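Local coordinates for citrate synthase (PDB 6ABX) that catalyses the condensation of oxaloacetate with acetyl-CoA and water to give citrate and CoA, a step of the tricarboxylic acid cycle, at the interface of chains A and B. Sequence-based numbering; all coordinates share one arbitrary frame. Chains: chain A/B, Citrate synthase.

Contact 1: the interface of chains A and B. Residues chain A 208, 210-214; chain B 194-196.
B:Thr194 touches chain A through both its side chain and its backbone carbonyl, and both groups form hydrogen bonds across this patch of the subunit interface. The hydroxyl OG1 of B:Thr194 donates to the carbonyl O of A:Ala208 at 3.0 Å. It approaches in the carbonyl plane, on a lone pair, with a C=O...donor angle of 129°. The first torsion of B:Thr194, 69°, sets OG1 between the backbone N and the carbonyl carbon of its own residue; B:Ser196 N adds a weak bond to the same hydroxyl from within chain B.

The carbonyl O of B:Thr194 accepts from A:Leu213 N over 2.9 Å. This bond is fairly straight, 161° at H, although the donor is tilted from the carbonyl plane. The same oxygen also lies 3.2 Å from A:Pro212 N, but the proline nitrogen carries no hydrogen to give, so that approach counts as packing and not as a bond.

Apolar contacts complete the patch. The ring carbon CD of A:Pro212 meets B:Leu195 CB at 3.9 Å, the two side chains crossing at about a right angle. A:Gly211, with no side chain, brings its CA to within 3.8 Å of B:Ser196 CA, a backbone-to-backbone approach. Chain A contributes the last turn of helix 198-209 and the loop after it; chain B contributes the loop between helices 183-192 and 198-209. Citrate synthases commonly work as homodimers, which makes this two-fold interface probably biological. In the same chain B loop, B:Ser196 OG lies alongside the aliphatic part of A:Lys210, 3.8 Å from its CB.

Contact 2: the interface of chains A and B. Residues chain A 11-14; chain B 3, 355, 357.
The backbone N of B:Ile355 donates to the carbonyl O of A:Lys13 at 2.9 Å, joining strands of the two subunits. The bond is nearly straight, 166° at H, and lies in the carbonyl plane. It accompanies a parallel bridge between A:Glu14 and B:Ile355; a second parallel bridge pairs A:Ala11 with B:Leu3, so the A strand has chain B backbone next to it at two places.

A:Glu14 and B:Leu3 have the most of their own surface buried by the partner chain in this patch, 74 and 60 Å² respectively. With CG anti to its carbonyl carbon (chi1 -75°) and the chain extended beyond it, A:Glu14 crosses both B:Leu3 and B:Val357 at about a right angle. Its methylene CG touches the methyl CD2 of B:Leu3 at 4.0 Å. At the tip, the carboxylate OE1 lies 3.9 Å from the methyl CG1 of B:Val357, so among the residues of this contact the carboxylate faces methyl groups.

The fork of B:Leu3 divides its work between two neighbours. CD2 meets A:Glu14, whereas CD1 reaches the backbone of A:Lys13, 3.7 Å from its CA. CG standing anti to the leucine's backbone N (chi1 176°) helps to point the fork at chain A. In another apolar contact, A:Ala11 CB meets the CG1 branch of B:Ile355 at 3.5 Å, with the end methyl CD1 at nearly the same distance.

In the fold, strand 11-15, close to the N terminus of chain A, lies against the N-terminal segment and strand 353-356 of chain B, so the first residues and a late strand of one subunit are brought onto the beginning of the other.

Contact 1: the interface of chains A and B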
loop_
_atom_site.group_PDB
_atom_site.type_symbol
_atom_site.label_atom_id
_atom_site.label_comp_id
_atom_site.label_asym_id
_atom_site.label_seq_id
_atom_site.Cartn_x
_atom_site.Cartn_y
_atom_site.Cartn_z
ATOM N N ALA A 208 3.456 3.947 2.668
ATOM C CA ALA A 208 3.008 4.889 3.714
ATOM C C ALA A 208 4.183 5.422 4.544
ATOM O O ALA A 208 4.284 6.604 4.855
ATOM C CB ALA A 208 1.990 4.230 4.627
ATOM N N LYS A 210 7.161 5.882 3.823
ATOM C CA LYS A 210 8.007 6.876 3.097
ATOM C C LYS A 210 7.618 8.321 3.451
ATOM O O LYS A 210 8.447 9.240 3.367
ATOM C CB LYS A 210 7.869 6.637 1.597
ATOM C CG LYS A 210 8.718 7.577 0.758
ATOM C CD LYS A 210 8.528 7.444 -0.718
ATOM C CE LYS A 210 9.137 8.636 -1.447
ATOM N NZ LYS A 210 8.988 8.535 -2.920
ATOM N N GLY A 211 6.334 8.570 3.654
ATOM C CA GLY A 211 5.845 9.901 3.748
ATOM C C GLY A 211 6.364 10.617 4.981
ATOM O O GLY A 211 6.373 10.048 6.071
ATOM N N PRO A 212 6.783 11.895 4.861
ATOM C CA PRO A 212 7.412 12.582 5.996
ATOM C C PRO A 212 6.498 12.824 7.193
ATOM O O PRO A 212 7.037 13.076 8.262
ATOM C CB PRO A 212 7.927 13.896 5.414
ATOM C CG PRO A 212 7.015 14.130 4.231
ATOM C CD PRO A 212 6.712 12.739 3.663
ATOM N N LEU A 213 5.169 12.755 7.034
ATOM C CA LEU A 213 4.247 12.974 8.117
ATOM C C LEU A 213 3.943 11.679 8.904
ATOM O O LEU A 213 3.281 11.729 9.941
ATOM C CB LEU A 213 2.968 13.609 7.549
ATOM C CG LEU A 213 2.008 14.226 8.565
ATOM C CD1 LEU A 213 2.697 15.360 9.346
ATOM C CD2 LEU A 213 0.748 14.735 7.872
ATOM N N HIS A 214 4.439 10.524 8.439
ATOM C CA HIS A 214 4.161 9.258 9.131
ATOM C C HIS A 214 4.556 9.404 10.604
ATOM O O HIS A 214 3.845 8.955 11.519
ATOM C CB HIS A 214 4.932 8.106 8.483
ATOM C CG HIS A 214 4.652 6.806 9.131
ATOM N ND1 HIS A 214 5.221 6.453 10.343
ATOM C CD2 HIS A 214 3.873 5.774 8.751
ATOM C CE1 HIS A 214 4.776 5.255 10.691
ATOM N NE2 HIS A 214 3.960 4.816 9.724
ATOM N N THR B 194 0.253 10.597 4.634
ATOM C CA THR B 194 1.612 10.722 5.195
ATOM C C THR B 194 2.482 11.697 4.386
ATOM O O THR B 194 3.628 11.885 4.731
ATOM C CB THR B 194 2.346 9.373 5.267
ATOM O OG1 THR B 194 2.634 8.932 3.932
ATOM C CG2 THR B 194 1.585 8.292 6.011
ATOM N N LEU B 195 1.946 12.211 3.280
ATOM C CA LEU B 195 2.586 13.035 2.282
ATOM C C LEU B 195 3.589 12.190 1.469
ATOM O O LEU B 195 4.509 12.703 0.845
ATOM C CB LEU B 195 3.180 14.311 2.900
ATOM C CG LEU B 195 2.159 15.223 3.580
ATOM C CD1 LEU B 195 2.835 16.467 4.137
ATOM C CD2 LEU B 195 1.024 15.615 2.658
ATOM N N SER B 196 3.312 10.880 1.367
ATOM C CA SER B 196 4.036 10.051 0.399
ATOM C C SER B 196 3.621 10.487 -1.016
ATOM O O SER B 196 2.626 11.180 -1.230
ATOM C CB SER B 196 3.793 8.575 0.677
ATOM O OG SER B 196 4.687 7.775 -0.087
#

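Contact 2: the interface of chains A and B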
loop_
_atom_site.group_PDB
_atom_site.type_symbol
_atom_site.label_atom_id
_atom_site.label_comp_id
_atom_site.label_asym_id
_atom_site.label_seq_id
_atom_site.Cartn_x
_atom_site.Cartn_y
_atom_site.Cartn_z
ATOM N N ALA A 11 -10.982 3.122 16.917
ATOM C CA ALA A 11 -10.337 1.822 17.022
ATOM C C ALA A 11 -10.747 0.950 15.842
ATOM O O ALA A 11 -11.948 0.598 15.657
ATOM C CB ALA A 11 -10.663 1.132 18.313
ATOM N N ILE A 12 -9.723 0.454 15.134
ATOM C CA ILE A 12 -9.979 -0.370 13.948
ATOM C C ILE A 12 -9.761 -1.861 14.168
ATOM O O ILE A 12 -10.133 -2.685 13.294
ATOM C CB ILE A 12 -9.181 0.167 12.757
ATOM C CG1 ILE A 12 -7.675 0.147 13.020
ATOM C CG2 ILE A 12 -9.741 1.534 12.403
ATOM C CD1 ILE A 12 -7.042 -1.079 12.498
ATOM N N LYS A 13 -9.153 -2.244 15.301
ATOM C CA LYS A 13 -8.931 -3.636 15.608
ATOM C C LYS A 13 -8.677 -3.791 17.108
ATOM O O LYS A 13 -8.431 -2.795 17.798
ATOM C CB LYS A 13 -7.715 -4.222 14.875
ATOM C CG LYS A 13 -6.378 -3.554 15.192
ATOM C CD LYS A 13 -5.227 -4.485 15.391
ATOM C CE LYS A 13 -4.968 -5.457 14.281
ATOM N NZ LYS A 13 -3.750 -6.282 14.539
ATOM N N GLU A 14 -8.841 -5.012 17.563
ATOM C CA GLU A 14 -8.327 -5.389 18.891
ATOM C C GLU A 14 -6.949 -6.017 18.694
ATOM O O GLU A 14 -6.779 -6.809 17.786
ATOM C CB GLU A 14 -9.275 -6.374 19.564
ATOM C CG GLU A 14 -10.526 -5.708 20.091
ATOM C CD GLU A 14 -11.537 -6.652 20.742
ATOM O OE1 GLU A 14 -11.241 -7.878 20.863
ATOM O OE2 GLU A 14 -12.607 -6.145 21.146
ATOM N N LEU B 3 -15.220 -0.735 19.423
ATOM C CA LEU B 3 -14.452 -1.266 18.296
ATOM C C LEU B 3 -15.238 -0.928 17.007
ATOM O O LEU B 3 -16.377 -1.382 16.892
ATOM C CB LEU B 3 -14.290 -2.773 18.505
ATOM C CG LEU B 3 -13.588 -3.488 17.368
ATOM C CD1 LEU B 3 -12.209 -2.838 17.129
ATOM C CD2 LEU B 3 -13.549 -4.993 17.611
ATOM N N ILE B 355 -7.685 -1.344 20.221
ATOM C CA ILE B 355 -8.092 -1.629 21.613
ATOM C C ILE B 355 -7.236 -2.804 22.084
ATOM O O ILE B 355 -7.188 -3.858 21.408
ATOM C CB ILE B 355 -9.602 -1.894 21.684
ATOM C CG1 ILE B 355 -10.378 -0.612 21.385
ATOM C CG2 ILE B 355 -9.999 -2.513 23.022
ATOM C CD1 ILE B 355 -11.799 -0.886 21.051
ATOM N N VAL B 357 -6.138 -5.912 24.197
ATOM C CA VAL B 357 -6.818 -6.976 24.942
ATOM C C VAL B 357 -5.832 -8.031 25.453
ATOM O O VAL B 357 -6.239 -9.113 25.830
ATOM C CB VAL B 357 -7.901 -7.638 24.077
ATOM C CG1 VAL B 357 -8.995 -6.630 23.753
ATOM C CG2 VAL B 357 -7.330 -8.252 22.817
#

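Contact 1 and contact 2 have C-alpha centres about 23 Å apart and share no residue or secondary-structure element. Contact 1 joins loops at helix ends, whereas contact 2 sets a strand near the start of one chain beside, and may hold, the N-terminal segment and a late strand of the other. Two-fold symmetry repeats both. The centre of contact 1 lies about 11 Å from A:Asp307 and 14 Å from A:His253, predicted catalytic residues; that of contact 2 is about 25 Å from A:Asp307 and 18 Å from A:His253. Contact 1, the nearer, might help to support the active site, though distance alone does not show this.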